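Local coordinates for phage-related conserved hypothetical protein, BB2244 (PDB 2BDV) that is of unknown function but, as a member of the SOS response associated peptidase family, probably recognises abasic sites in single-stranded DNA, at residues G39-T44 and R57-Y62; M45-D50 and E176-A181; F69-A74 and H82-K87; A130-W135 and A148-D153. One frame throughout, in Å; residues are numbered along the deposited sequence.

Interaction 1: residues G39-T44 and R57-Y62; sequences GTRPLT and RLPWGY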
loop_
_atom_site.group_PDB
_atom_site.type_symbol
_atom_site.label_atom_id
_atom_site.label_comp_id
_atom_site.label_asym_id
_atom_site.label_seq_id
_atom_site.Cartn_x
_atom_site.Cartn_y
_atom_site.Cartn_z
ATOM N N GLY A 39 6.753 -6.585 -6.367
ATOM C CA GLY A 39 7.310 -7.041 -7.627
ATOM C C GLY A 39 6.261 -7.322 -8.682
ATOM O O GLY A 39 6.589 -7.747 -9.788
ATOM N N THR A 40 4.996 -7.107 -8.341
ATOM C CA THR A 40 3.920 -7.323 -9.295
ATOM C C THR A 40 3.316 -5.964 -9.631
ATOM O O THR A 40 3.830 -4.926 -9.203
ATOM C CB THR A 40 2.823 -8.240 -8.720
ATOM O OG1 THR A 40 2.173 -7.584 -7.628
ATOM C CG2 THR A 40 3.431 -9.555 -8.226
ATOM N N ARG A 41 2.228 -5.975 -10.395
ATOM C CA ARG A 41 1.552 -4.747 -10.793
ATOM C C ARG A 41 0.156 -4.697 -10.179
ATOM O O ARG A 41 -0.836 -4.989 -10.855
ATOM C CB ARG A 41 1.410 -4.685 -12.315
ATOM C CG ARG A 41 2.689 -4.907 -13.101
ATOM C CD ARG A 41 3.536 -3.659 -13.146
ATOM N NE ARG A 41 4.676 -3.815 -14.046
ATOM C CZ ARG A 41 4.579 -3.993 -15.360
ATOM N NH1 ARG A 41 3.386 -4.040 -15.943
ATOM N NH2 ARG A 41 5.678 -4.121 -16.094
ATOM N N PRO A 42 0.053 -4.325 -8.896
ATOM C CA PRO A 42 -1.273 -4.265 -8.275
ATOM C C PRO A 42 -2.073 -3.087 -8.814
ATOM O O PRO A 42 -1.503 -2.125 -9.317
ATOM C CB PRO A 42 -0.966 -4.082 -6.784
ATOM C CG PRO A 42 0.490 -4.475 -6.644
ATOM C CD PRO A 42 1.104 -3.997 -7.921
ATOM N N LEU A 43 -3.394 -3.171 -8.713
ATOM C CA LEU A 43 -4.244 -2.076 -9.148
ATOM C C LEU A 43 -3.951 -0.878 -8.264
ATOM O O LEU A 43 -3.698 -1.035 -7.068
ATOM C CB LEU A 43 -5.713 -2.436 -8.979
ATOM C CG LEU A 43 -6.351 -3.294 -10.063
ATOM C CD1 LEU A 43 -7.717 -3.768 -9.610
ATOM C CD2 LEU A 43 -6.454 -2.464 -11.345
ATOM N N THR A 44 -3.973 0.313 -8.852
ATOM C CA THR A 44 -3.758 1.546 -8.097
ATOM C C THR A 44 -4.665 2.620 -8.688
ATOM O O THR A 44 -5.099 2.522 -9.839
ATOM C CB THR A 44 -2.286 2.084 -8.175
ATOM O OG1 THR A 44 -2.074 2.748 -9.426
ATOM C CG2 THR A 44 -1.274 0.957 -8.030
ATOM N N ARG A 57 -2.455 -0.264 -13.318
ATOM C CA ARG A 57 -1.551 -1.160 -12.615
ATOM C C ARG A 57 -0.139 -0.610 -12.606
ATOM O O ARG A 57 0.465 -0.383 -13.651
ATOM C CB ARG A 57 -1.564 -2.545 -13.266
ATOM C CG ARG A 57 -2.870 -3.279 -13.078
ATOM C CD ARG A 57 -2.794 -4.702 -13.590
ATOM N NE ARG A 57 -4.018 -5.446 -13.278
ATOM C CZ ARG A 57 -4.270 -6.029 -12.110
ATOM N NH1 ARG A 57 -3.382 -5.971 -11.127
ATOM N NH2 ARG A 57 -5.414 -6.660 -11.920
ATOM N N LEU A 58 0.390 -0.392 -11.413
ATOM C CA LEU A 58 1.739 0.136 -11.276
ATOM C C LEU A 58 2.584 -0.896 -10.536
ATOM O O LEU A 58 2.054 -1.726 -9.791
ATOM C CB LEU A 58 1.688 1.468 -10.513
ATOM C CG LEU A 58 1.441 2.761 -11.313
ATOM C CD1 LEU A 58 0.290 2.589 -12.286
ATOM C CD2 LEU A 58 1.170 3.900 -10.346
ATOM N N PRO A 59 3.903 -0.878 -10.756
ATOM C CA PRO A 59 4.837 -1.808 -10.115
ATOM C C PRO A 59 5.024 -1.520 -8.630
ATOM O O PRO A 59 5.350 -0.391 -8.245
ATOM C CB PRO A 59 6.142 -1.580 -10.877
ATOM C CG PRO A 59 5.693 -1.096 -12.197
ATOM C CD PRO A 59 4.569 -0.160 -11.852
ATOM N N TRP A 60 4.820 -2.549 -7.809
ATOM C CA TRP A 60 4.984 -2.442 -6.363
ATOM C C TRP A 60 6.433 -2.792 -6.032
ATOM O O TRP A 60 6.877 -3.913 -6.280
ATOM C CB TRP A 60 4.033 -3.417 -5.651
ATOM C CG TRP A 60 4.055 -3.316 -4.156
ATOM C CD1 TRP A 60 4.571 -2.291 -3.415
ATOM C CD2 TRP A 60 3.494 -4.242 -3.218
ATOM N NE1 TRP A 60 4.364 -2.518 -2.081
ATOM C CE2 TRP A 60 3.703 -3.709 -1.931
ATOM C CE3 TRP A 60 2.830 -5.474 -3.339
ATOM C CZ2 TRP A 60 3.274 -4.362 -0.765
ATOM C CZ3 TRP A 60 2.403 -6.124 -2.193
ATOM C CH2 TRP A 60 2.626 -5.566 -0.915
ATOM N N GLY A 61 7.171 -1.831 -5.487
ATOM C CA GLY A 61 8.565 -2.063 -5.144
ATOM C C GLY A 61 9.460 -1.003 -5.761
ATOM O O GLY A 61 9.734 -1.038 -6.963
ATOM N N TYR A 62 9.917 -0.056 -4.944
ATOM C CA TYR A 62 10.771 1.037 -5.423
ATOM C C TYR A 62 12.264 0.798 -5.218
ATOM O O TYR A 62 12.727 0.553 -4.102
ATOM C CB TYR A 62 10.373 2.368 -4.761
ATOM C CG TYR A 62 11.228 3.554 -5.177
ATOM C CD1 TYR A 62 11.359 3.909 -6.520
ATOM C CD2 TYR A 62 11.917 4.317 -4.230
ATOM C CE1 TYR A 62 12.154 4.985 -6.910
ATOM C CE2 TYR A 62 12.714 5.400 -4.612
ATOM C CZ TYR A 62 12.831 5.727 -5.952
ATOM O OH TYR A 62 13.637 6.779 -6.353
#

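Interaction 2: residues M45-D50 and E176-A181; sequences MHRLVD and EWVDPA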
loop_
_atom_site.group_PDB
_atom_site.type_symbol
_atom_site.label_atom_id
_atom_site.label_comp_id
_atom_site.label_asym_id
_atom_site.label_seq_id
_atom_site.Cartn_x
_atom_site.Cartn_y
_atom_site.Cartn_z
HETATM N N MSE A 45 -4.953 3.636 -7.890
HETATM C CA MSE A 45 -5.769 4.753 -8.335
HETATM C C MSE A 45 -4.961 6.018 -8.091
HETATM O O MSE A 45 -4.309 6.150 -7.053
HETATM C CB MSE A 45 -7.095 4.778 -7.578
HETATM C CG MSE A 45 -7.933 3.545 -7.880
HETATM SE SE MSE A 45 -9.744 3.623 -7.229
HETATM C CE MSE A 45 -9.391 3.201 -5.399
ATOM N N HIS A 46 -4.993 6.933 -9.060
ATOM C CA HIS A 46 -4.220 8.173 -8.970
ATOM C C HIS A 46 -4.570 9.218 -10.031
ATOM O O HIS A 46 -5.379 8.979 -10.924
ATOM C CB HIS A 46 -2.733 7.847 -9.100
ATOM C CG HIS A 46 -2.361 7.282 -10.437
ATOM N ND1 HIS A 46 -2.392 8.027 -11.597
ATOM C CD2 HIS A 46 -1.977 6.034 -10.801
ATOM C CE1 HIS A 46 -2.042 7.263 -12.619
ATOM N NE2 HIS A 46 -1.786 6.051 -12.163
ATOM N N ARG A 47 -3.921 10.371 -9.919
ATOM C CA ARG A 47 -4.101 11.474 -10.853
ATOM C C ARG A 47 -2.708 12.013 -11.183
ATOM O O ARG A 47 -2.468 13.220 -11.170
ATOM C CB ARG A 47 -4.967 12.561 -10.208
ATOM C CG ARG A 47 -6.290 12.016 -9.704
ATOM C CD ARG A 47 -7.112 13.074 -9.010
ATOM N NE ARG A 47 -7.495 14.165 -9.902
ATOM C CZ ARG A 47 -8.131 15.257 -9.489
ATOM N NH1 ARG A 47 -8.447 16.216 -10.347
ATOM N NH2 ARG A 47 -8.437 15.390 -8.204
ATOM N N LEU A 48 -1.792 11.096 -11.485
ATOM C CA LEU A 48 -0.407 11.452 -11.783
ATOM C C LEU A 48 -0.170 12.094 -13.145
ATOM O O LEU A 48 0.787 12.850 -13.321
ATOM C CB LEU A 48 0.478 10.212 -11.654
ATOM C CG LEU A 48 0.437 9.544 -10.280
ATOM C CD1 LEU A 48 1.303 8.283 -10.283
ATOM C CD2 LEU A 48 0.902 10.527 -9.230
ATOM N N VAL A 49 -1.028 11.786 -14.108
ATOM C CA VAL A 49 -0.876 12.345 -15.441
ATOM C C VAL A 49 -2.007 13.310 -15.793
ATOM O O VAL A 49 -3.167 12.907 -15.920
ATOM C CB VAL A 49 -0.817 11.229 -16.501
ATOM C CG1 VAL A 49 -0.496 11.830 -17.874
ATOM C CG2 VAL A 49 0.236 10.187 -16.104
ATOM N N ASP A 50 -1.647 14.583 -15.950
ATOM C CA ASP A 50 -2.594 15.643 -16.297
ATOM C C ASP A 50 -3.803 15.725 -15.365
ATOM O O ASP A 50 -4.918 15.963 -15.816
ATOM C CB ASP A 50 -3.068 15.460 -17.740
ATOM C CG ASP A 50 -2.021 15.876 -18.756
ATOM O OD1 ASP A 50 -2.090 15.366 -19.894
ATOM O OD2 ASP A 50 -1.142 16.723 -18.435
ATOM N N GLU A 176 -8.378 13.822 -1.218
ATOM C CA GLU A 176 -7.483 14.957 -1.047
ATOM C C GLU A 176 -6.046 14.519 -1.305
ATOM O O GLU A 176 -5.286 15.242 -1.933
ATOM C CB GLU A 176 -7.605 15.517 0.357
ATOM C CG GLU A 176 -7.616 17.025 0.412
ATOM C CD GLU A 176 -7.744 17.512 1.833
ATOM O OE1 GLU A 176 -8.390 16.798 2.627
ATOM O OE2 GLU A 176 -7.213 18.596 2.158
ATOM N N TRP A 177 -5.685 13.328 -0.829
ATOM C CA TRP A 177 -4.337 12.813 -1.023
ATOM C C TRP A 177 -3.943 12.713 -2.502
ATOM O O TRP A 177 -2.862 13.152 -2.878
ATOM C CB TRP A 177 -4.203 11.446 -0.333
ATOM C CG TRP A 177 -2.896 10.714 -0.575
ATOM C CD1 TRP A 177 -2.690 9.664 -1.431
ATOM C CD2 TRP A 177 -1.644 10.941 0.087
ATOM N NE1 TRP A 177 -1.391 9.219 -1.337
ATOM C CE2 TRP A 177 -0.725 9.987 -0.419
ATOM C CE3 TRP A 177 -1.207 11.857 1.055
ATOM C CZ2 TRP A 177 0.606 9.923 0.018
ATOM C CZ3 TRP A 177 0.114 11.791 1.488
ATOM C CH2 TRP A 177 1.006 10.830 0.966
ATOM N N VAL A 178 -4.820 12.168 -3.345
ATOM C CA VAL A 178 -4.505 12.014 -4.770
ATOM C C VAL A 178 -4.649 13.304 -5.607
ATOM O O VAL A 178 -4.177 13.365 -6.744
ATOM C CB VAL A 178 -5.373 10.885 -5.413
ATOM C CG1 VAL A 178 -6.858 11.256 -5.349
ATOM C CG2 VAL A 178 -4.967 10.670 -6.869
ATOM N N ASP A 179 -5.287 14.325 -5.032
ATOM C CA ASP A 179 -5.518 15.625 -5.684
ATOM C C ASP A 179 -4.204 16.399 -5.839
ATOM O O ASP A 179 -3.646 16.906 -4.861
ATOM C CB ASP A 179 -6.521 16.444 -4.847
ATOM C CG ASP A 179 -7.075 17.672 -5.587
ATOM O OD1 ASP A 179 -8.175 18.136 -5.206
ATOM O OD2 ASP A 179 -6.418 18.180 -6.520
ATOM N N PRO A 180 -3.703 16.511 -7.079
ATOM C CA PRO A 180 -2.453 17.220 -7.358
ATOM C C PRO A 180 -2.424 18.657 -6.822
ATOM O O PRO A 180 -1.354 19.233 -6.628
ATOM C CB PRO A 180 -2.352 17.147 -8.881
ATOM C CG PRO A 180 -3.773 17.118 -9.317
ATOM C CD PRO A 180 -4.417 16.181 -8.325
ATOM N N ALA A 181 -3.601 19.219 -6.565
ATOM C CA ALA A 181 -3.703 20.583 -6.062
ATOM C C ALA A 181 -3.368 20.708 -4.574
ATOM O O ALA A 181 -2.983 21.783 -4.110
ATOM C CB ALA A 181 -5.102 21.128 -6.323
#

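Interaction 3: residues F69-A74 and H82-K87; sequences FFMINA and HGWPWK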
loop_
_atom_site.group_PDB
_atom_site.type_symbol
_atom_site.label_atom_id
_atom_site.label_comp_id
_atom_site.label_asym_id
_atom_site.label_seq_id
_atom_site.Cartn_x
_atom_site.Cartn_y
_atom_site.Cartn_z
ATOM N N PHE A 69 18.467 -1.259 -2.956
ATOM C CA PHE A 69 17.334 -1.373 -2.058
ATOM C C PHE A 69 16.047 -1.578 -2.842
ATOM O O PHE A 69 15.858 -0.999 -3.910
ATOM C CB PHE A 69 17.191 -0.108 -1.212
ATOM C CG PHE A 69 17.887 -0.172 0.117
ATOM C CD1 PHE A 69 17.944 -1.363 0.836
ATOM C CD2 PHE A 69 18.406 0.981 0.694
ATOM C CE1 PHE A 69 18.502 -1.407 2.115
ATOM C CE2 PHE A 69 18.962 0.951 1.970
ATOM C CZ PHE A 69 19.009 -0.247 2.684
ATOM N N PHE A 70 15.166 -2.409 -2.308
ATOM C CA PHE A 70 13.887 -2.657 -2.942
ATOM C C PHE A 70 12.835 -2.304 -1.908
ATOM O O PHE A 70 12.243 -3.180 -1.277
ATOM C CB PHE A 70 13.766 -4.117 -3.345
ATOM C CG PHE A 70 12.508 -4.430 -4.088
ATOM C CD1 PHE A 70 11.539 -5.258 -3.523
ATOM C CD2 PHE A 70 12.300 -3.922 -5.367
ATOM C CE1 PHE A 70 10.376 -5.577 -4.222
ATOM C CE2 PHE A 70 11.139 -4.230 -6.080
ATOM C CZ PHE A 70 10.174 -5.064 -5.508
HETATM N N MSE A 71 12.621 -1.004 -1.737
HETATM C CA MSE A 71 11.669 -0.485 -0.765
HETATM C C MSE A 71 10.213 -0.743 -1.122
HETATM O O MSE A 71 9.725 -0.304 -2.168
HETATM C CB MSE A 71 11.906 1.010 -0.581
HETATM C CG MSE A 71 13.245 1.339 0.060
HETATM SE SE MSE A 71 13.787 3.164 -0.316
HETATM C CE MSE A 71 15.589 2.817 -0.942
ATOM N N ILE A 72 9.527 -1.445 -0.223
ATOM C CA ILE A 72 8.120 -1.792 -0.404
ATOM C C ILE A 72 7.187 -0.976 0.482
ATOM O O ILE A 72 5.999 -0.852 0.191
ATOM C CB ILE A 72 7.869 -3.278 -0.107
ATOM C CG1 ILE A 72 8.239 -3.581 1.351
ATOM C CG2 ILE A 72 8.683 -4.134 -1.057
ATOM C CD1 ILE A 72 7.907 -4.993 1.791
ATOM N N ASN A 73 7.727 -0.442 1.571
ATOM C CA ASN A 73 6.955 0.371 2.502
ATOM C C ASN A 73 7.668 1.707 2.686
ATOM O O ASN A 73 8.895 1.774 2.617
ATOM C CB ASN A 73 6.836 -0.315 3.874
ATOM C CG ASN A 73 6.146 -1.666 3.804
ATOM O OD1 ASN A 73 5.189 -1.854 3.047
ATOM N ND2 ASN A 73 6.613 -2.609 4.615
ATOM N N ALA A 74 6.898 2.765 2.922
ATOM C CA ALA A 74 7.470 4.089 3.127
ATOM C C ALA A 74 7.159 4.550 4.551
ATOM O O ALA A 74 6.013 4.873 4.872
ATOM C CB ALA A 74 6.899 5.072 2.111
ATOM N N HIS A 82 10.382 14.773 6.107
ATOM C CA HIS A 82 10.756 15.075 4.730
ATOM C C HIS A 82 12.137 14.508 4.419
ATOM O O HIS A 82 13.053 15.233 4.042
ATOM C CB HIS A 82 10.736 16.590 4.498
ATOM C CG HIS A 82 10.574 16.980 3.062
ATOM N ND1 HIS A 82 11.586 17.560 2.327
ATOM C CD2 HIS A 82 9.517 16.871 2.223
ATOM C CE1 HIS A 82 11.159 17.792 1.099
ATOM N NE2 HIS A 82 9.906 17.383 1.008
ATOM N N GLY A 83 12.274 13.197 4.585
ATOM C CA GLY A 83 13.548 12.556 4.324
ATOM C C GLY A 83 13.587 11.773 3.027
ATOM O O GLY A 83 12.565 11.583 2.365
ATOM N N TRP A 84 14.787 11.322 2.676
ATOM C CA TRP A 84 15.041 10.543 1.472
ATOM C C TRP A 84 14.405 9.159 1.622
ATOM O O TRP A 84 14.428 8.572 2.703
ATOM C CB TRP A 84 16.565 10.385 1.268
ATOM C CG TRP A 84 16.980 9.788 -0.067
ATOM C CD1 TRP A 84 17.050 10.434 -1.272
ATOM C CD2 TRP A 84 17.362 8.424 -0.324
ATOM N NE1 TRP A 84 17.450 9.555 -2.260
ATOM C CE2 TRP A 84 17.647 8.318 -1.703
ATOM C CE3 TRP A 84 17.488 7.284 0.479
ATOM C CZ2 TRP A 84 18.049 7.120 -2.297
ATOM C CZ3 TRP A 84 17.889 6.083 -0.112
ATOM C CH2 TRP A 84 18.165 6.014 -1.490
ATOM N N PRO A 85 13.829 8.626 0.535
ATOM C CA PRO A 85 13.763 9.290 -0.768
ATOM C C PRO A 85 12.359 9.811 -1.031
ATOM O O PRO A 85 12.086 10.423 -2.062
ATOM C CB PRO A 85 14.136 8.173 -1.721
ATOM C CG PRO A 85 13.396 7.027 -1.120
ATOM C CD PRO A 85 13.686 7.168 0.370
ATOM N N TRP A 86 11.466 9.552 -0.088
ATOM C CA TRP A 86 10.077 9.962 -0.217
ATOM C C TRP A 86 9.879 11.467 -0.403
ATOM O O TRP A 86 8.865 11.887 -0.949
ATOM C CB TRP A 86 9.303 9.456 1.001
ATOM C CG TRP A 86 9.649 8.027 1.309
ATOM C CD1 TRP A 86 10.106 7.533 2.494
ATOM C CD2 TRP A 86 9.629 6.921 0.395
ATOM N NE1 TRP A 86 10.377 6.196 2.378
ATOM C CE2 TRP A 86 10.094 5.790 1.103
ATOM C CE3 TRP A 86 9.266 6.778 -0.950
ATOM C CZ2 TRP A 86 10.207 4.524 0.511
ATOM C CZ3 TRP A 86 9.380 5.517 -1.541
ATOM C CH2 TRP A 86 9.847 4.409 -0.806
ATOM N N LYS A 87 10.838 12.280 0.033
ATOM C CA LYS A 87 10.704 13.727 -0.114
ATOM C C LYS A 87 10.610 14.113 -1.584
ATOM O O LYS A 87 10.214 15.222 -1.922
ATOM C CB LYS A 87 11.895 14.451 0.524
ATOM C CG LYS A 87 13.246 14.123 -0.107
ATOM C CD LYS A 87 14.404 14.786 0.646
ATOM C CE LYS A 87 15.740 14.146 0.280
ATOM N NZ LYS A 87 16.911 14.821 0.919
#

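Interaction 4: residues A130-W135 and A148-D153; sequences AGLSAW and AIVTND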
loop_
_atom_site.group_PDB
_atom_site.type_symbol
_atom_site.label_atom_id
_atom_site.label_comp_id
_atom_site.label_asym_id
_atom_site.label_seq_id
_atom_site.Cartn_x
_atom_site.Cartn_y
_atom_site.Cartn_z
ATOM N N ALA A 130 -2.506 4.579 1.341
ATOM C CA ALA A 130 -1.774 5.723 0.819
ATOM C C ALA A 130 -0.456 5.172 0.278
ATOM O O ALA A 130 0.147 4.280 0.880
ATOM C CB ALA A 130 -1.508 6.720 1.932
ATOM N N GLY A 131 -0.012 5.698 -0.857
ATOM C CA GLY A 131 1.232 5.228 -1.440
ATOM C C GLY A 131 2.008 6.298 -2.178
ATOM O O GLY A 131 1.481 7.363 -2.486
ATOM N N LEU A 132 3.270 6.004 -2.462
ATOM C CA LEU A 132 4.145 6.929 -3.169
ATOM C C LEU A 132 4.810 6.178 -4.321
ATOM O O LEU A 132 5.417 5.119 -4.130
ATOM C CB LEU A 132 5.210 7.485 -2.214
ATOM C CG LEU A 132 4.734 8.358 -1.047
ATOM C CD1 LEU A 132 5.911 8.691 -0.135
ATOM C CD2 LEU A 132 4.099 9.633 -1.590
ATOM N N SER A 133 4.699 6.739 -5.515
ATOM C CA SER A 133 5.261 6.107 -6.694
ATOM C C SER A 133 6.209 7.035 -7.440
ATOM O O SER A 133 6.051 8.257 -7.423
ATOM C CB SER A 133 4.118 5.659 -7.617
ATOM O OG SER A 133 4.584 5.307 -8.906
ATOM N N ALA A 134 7.206 6.442 -8.081
ATOM C CA ALA A 134 8.167 7.203 -8.849
ATOM C C ALA A 134 7.819 7.076 -10.327
ATOM O O ALA A 134 8.580 7.501 -11.194
ATOM C CB ALA A 134 9.572 6.687 -8.594
ATOM N N TRP A 135 6.681 6.473 -10.639
ATOM C CA TRP A 135 6.337 6.369 -12.045
ATOM C C TRP A 135 5.719 7.691 -12.493
ATOM O O TRP A 135 5.090 8.395 -11.703
ATOM C CB TRP A 135 5.354 5.228 -12.292
ATOM C CG TRP A 135 4.950 5.134 -13.724
ATOM C CD1 TRP A 135 5.609 4.481 -14.725
ATOM C CD2 TRP A 135 3.798 5.732 -14.326
ATOM N NE1 TRP A 135 4.932 4.632 -15.916
ATOM C CE2 TRP A 135 3.815 5.397 -15.695
ATOM C CE3 TRP A 135 2.750 6.521 -13.838
ATOM C CZ2 TRP A 135 2.827 5.822 -16.584
ATOM C CZ3 TRP A 135 1.767 6.946 -14.716
ATOM C CH2 TRP A 135 1.810 6.594 -16.076
ATOM N N ALA A 148 5.822 2.386 -3.073
ATOM C CA ALA A 148 5.873 1.788 -1.745
ATOM C C ALA A 148 4.566 2.159 -1.018
ATOM O O ALA A 148 4.007 3.234 -1.250
ATOM C CB ALA A 148 7.080 2.312 -0.974
ATOM N N ILE A 149 4.064 1.268 -0.165
ATOM C CA ILE A 149 2.847 1.557 0.595
ATOM C C ILE A 149 3.264 2.351 1.833
ATOM O O ILE A 149 4.207 1.967 2.513
ATOM C CB ILE A 149 2.129 0.260 1.084
ATOM C CG1 ILE A 149 1.772 -0.635 -0.103
ATOM C CG2 ILE A 149 0.843 0.610 1.828
ATOM C CD1 ILE A 149 1.089 0.120 -1.215
ATOM N N VAL A 150 2.589 3.466 2.116
ATOM C CA VAL A 150 2.929 4.254 3.309
ATOM C C VAL A 150 2.504 3.437 4.526
ATOM O O VAL A 150 1.345 3.048 4.635
ATOM C CB VAL A 150 2.189 5.595 3.361
ATOM C CG1 VAL A 150 2.544 6.329 4.655
ATOM C CG2 VAL A 150 2.547 6.439 2.152
ATOM N N THR A 151 3.454 3.184 5.425
ATOM C CA THR A 151 3.225 2.401 6.634
ATOM C C THR A 151 3.466 3.197 7.929
ATOM O O THR A 151 4.258 4.140 7.961
ATOM C CB THR A 151 4.146 1.168 6.657
ATOM O OG1 THR A 151 5.498 1.588 6.433
ATOM C CG2 THR A 151 3.746 0.175 5.564
ATOM N N ASN A 152 2.794 2.781 8.998
ATOM C CA ASN A 152 2.917 3.427 10.295
ATOM C C ASN A 152 3.771 2.552 11.191
ATOM O O ASN A 152 3.262 1.867 12.085
ATOM C CB ASN A 152 1.535 3.602 10.916
ATOM C CG ASN A 152 1.547 4.517 12.120
ATOM O OD1 ASN A 152 0.500 4.792 12.703
ATOM N ND2 ASN A 152 2.731 4.995 12.499
ATOM N N ASP A 153 5.074 2.581 10.946
ATOM C CA ASP A 153 6.030 1.773 11.693
ATOM C C ASP A 153 5.916 1.893 13.211
ATOM O O ASP A 153 6.028 0.895 13.927
ATOM C CB ASP A 153 7.448 2.123 11.231
ATOM C CG ASP A 153 7.692 1.761 9.771
ATOM O OD1 ASP A 153 6.766 1.944 8.946
ATOM O OD2 ASP A 153 8.810 1.301 9.444
#

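Interaction 1: residues G39-T44 and R57-Y62
Leu43 and Arg57 make the bridge at the open end of the antiparallel two-stranded hairpin 43-46/54-57, and residues 39-42 and 58-60 carry the pairing on beyond it. Gly39 N gives a hydrogen bond to Trp60 O (2.7 Å), and Trp60 N answers with a nearly straight one to Thr40 O (2.9 Å, 169°). Nearer the hairpin, Leu58 N reaches Pro42 O only weakly, at 3.3 Å. The Arg57 chain is extended from CG to NE, and its NH1 meets Arg41 O at 2.7 Å, with the oxygen lying in the guanidinium plane. Leu43 CG covers one face of that same group, offset toward the rim. Arg41 bends at its second torsion (chi2 -80°), which directs CD beside Pro59; NE then lies 3.4 Å from Pro59 CG. Pro42 crosses Trp60 at about a right angle, its CG and CD against Trp60 CB. Trp60 CG is anti to the backbone N (chi1 -176°), and the indole leads away to stack with Phe147 and to hydrogen-bond Ile72 O through NE1. Pro42 N has no hydrogen for Leu58 O, and that oxygen is met instead by Arg41 CA, a CA-H...O contact of 3.2 Å. The guanidinium bond to Arg41 O adds a side-chain tie that sets the rotation of the Arg57 head.

Interaction 2: residues M45-D50 and E176-A181
Val178 CG2, on the last turn of helix 171-178, presses against the backbone of His46 and Arg47: it lies 3.3 Å from His46 CA and 3.2 Å from Arg47 N. The same methyl meets Arg47 CG at 3.4 Å, a tight fit of aliphatic carbon on aliphatic carbon. CG1 touches Arg47 more loosely, at CD. The arginine chain bends at chi3 (63°), which turns NE back toward Pro180; Pro180 CD sits over one face of the guanidinium, offset toward the rim, 4.0 Å from Arg47 CZ. Asp179 lies alongside, pointing the same way, but its OD2 is 3.8 Å from Arg47 NH2 and well out of the guanidinium plane. This is a long salt bridge of charges, with no N-H aimed at the oxygen. The firmer polar partner of the arginine is Gln51 O, which takes a hydrogen bond from NE.

In the second shell, Asp179 OD2 accepts from Ala181 N at 3.0 Å, an Asx turn that fixes the carboxylate just past the helix end. On the other segment, Leu48 N gives a straight bond to His46 ND1 (3.1 Å, 173°), and Leu48 CD1 lies over the centre of the imidazole.

Further out, strand 94-99 backs both segments: Met45 bonds it through Leu96, and Trp177 NE1 through Ile95 O. Trp177 also packs on helix 184-191, and Met45 on helix 11-18, so the contact joins the hairpin strand to a helix end at one side of the mixed sheet.

Interaction 3: residues F69-A74 and H82-K87
Ala74 CB sits over one face of the Trp86 indole, a CH-pi contact in which edge strand 73-75 of the mixed sheet meets the loop that follows helix 76-80. The methyl is 3.6 Å from the centroid of the five-membered ring and 19° off its normal, with CE2 the nearest ring atom. Pro85 CD covers the opposite face of the same indole, offset toward the rim, so the ring is held between the strand and its own loop. Selenomethionine Met71 approaches obliquely at the six-membered end: its SE is 3.9 Å from Trp86 CZ2, a Met-aromatic contact. The selenium also touches Pro85 CG at 4.0 Å. The methionine chain bends at its third torsion (chi3 -130°), carrying CE to Trp84, which it crosses at about a right angle. Pro85, which follows a cis peptide bond, sets CB over the centre of the Trp84 ring while its CD faces Trp86, and so packs against both indoles. Trp86 reaches further, to Ala148 of the adjoining strand and Ile79 of helix 76-80. At the other end of the methionine, Met71 CE stands 4.1 Å from Trp84 CZ3.

Interaction 4: residues A130-W135 and A148-D153
Gly131 and Ile149 face each other as a non-hydrogen-bonded pair, with Leu132 and Ala148 as the hydrogen-bonded pair beside them: two consecutive antiparallel strands forming the middle of the mixed four-stranded sheet. The short strands run 138° apart, a marked twist, with axes 4.6 Å apart at closest approach. Leu132 N gives to Ala148 O at 3.1 Å and Ala148 N returns to Leu132 O at 3.0 Å. One step on, Val150 N bonds Ala130 O (2.9 Å).

The side chains add a small apolar patch built round Val150. Its chi1 (178°) puts CG1 anti to the backbone N and leaves CG2 as the branch facing Ala130, 4.1 Å from Ala130 CB; CG2 also nears Leu132 CG. Ile79 of helix 76-80 packs on both Leu132 and Val150. Leu132 and Ala148 point to one face of the sheet; Ile149 points to the other, against Val97 of strand 94-99. Gly131 carries no side chain, and its CA comes to 3.4 Å from Ala148 O.

Past the paired part each chain is tied back on itself. Ser133 OG accepts from Trp135 N in an ST turn. In the other segment, Asp153 OD2 forms a salt bridge with Lys75, while Thr151 OG1 donates to Asp153 OD1 at 2.8 Å.

Interaction 4 is the core of the set: every touching residue is buried, and backbone bonds inside the mixed sheet do most of the work. Interaction 3 adjoins it, since strands 73-75 and 147-151 are neighbours joined by Ala74 N to Ile149 O (2.8 Å), but it relies on aromatic packing and reaches the exposed Trp84. Interactions 1 and 2 both use strand 43-46. The first mixes backbone pairing with an arginine bond, whereas the second, more peripheral, has no hydrogen bond between its segments. Interaction 1 meets interaction 3 through Tyr62 and Met71, and interaction 4 through Tyr62 and Ala134. Interactions 2 and 3 do not touch.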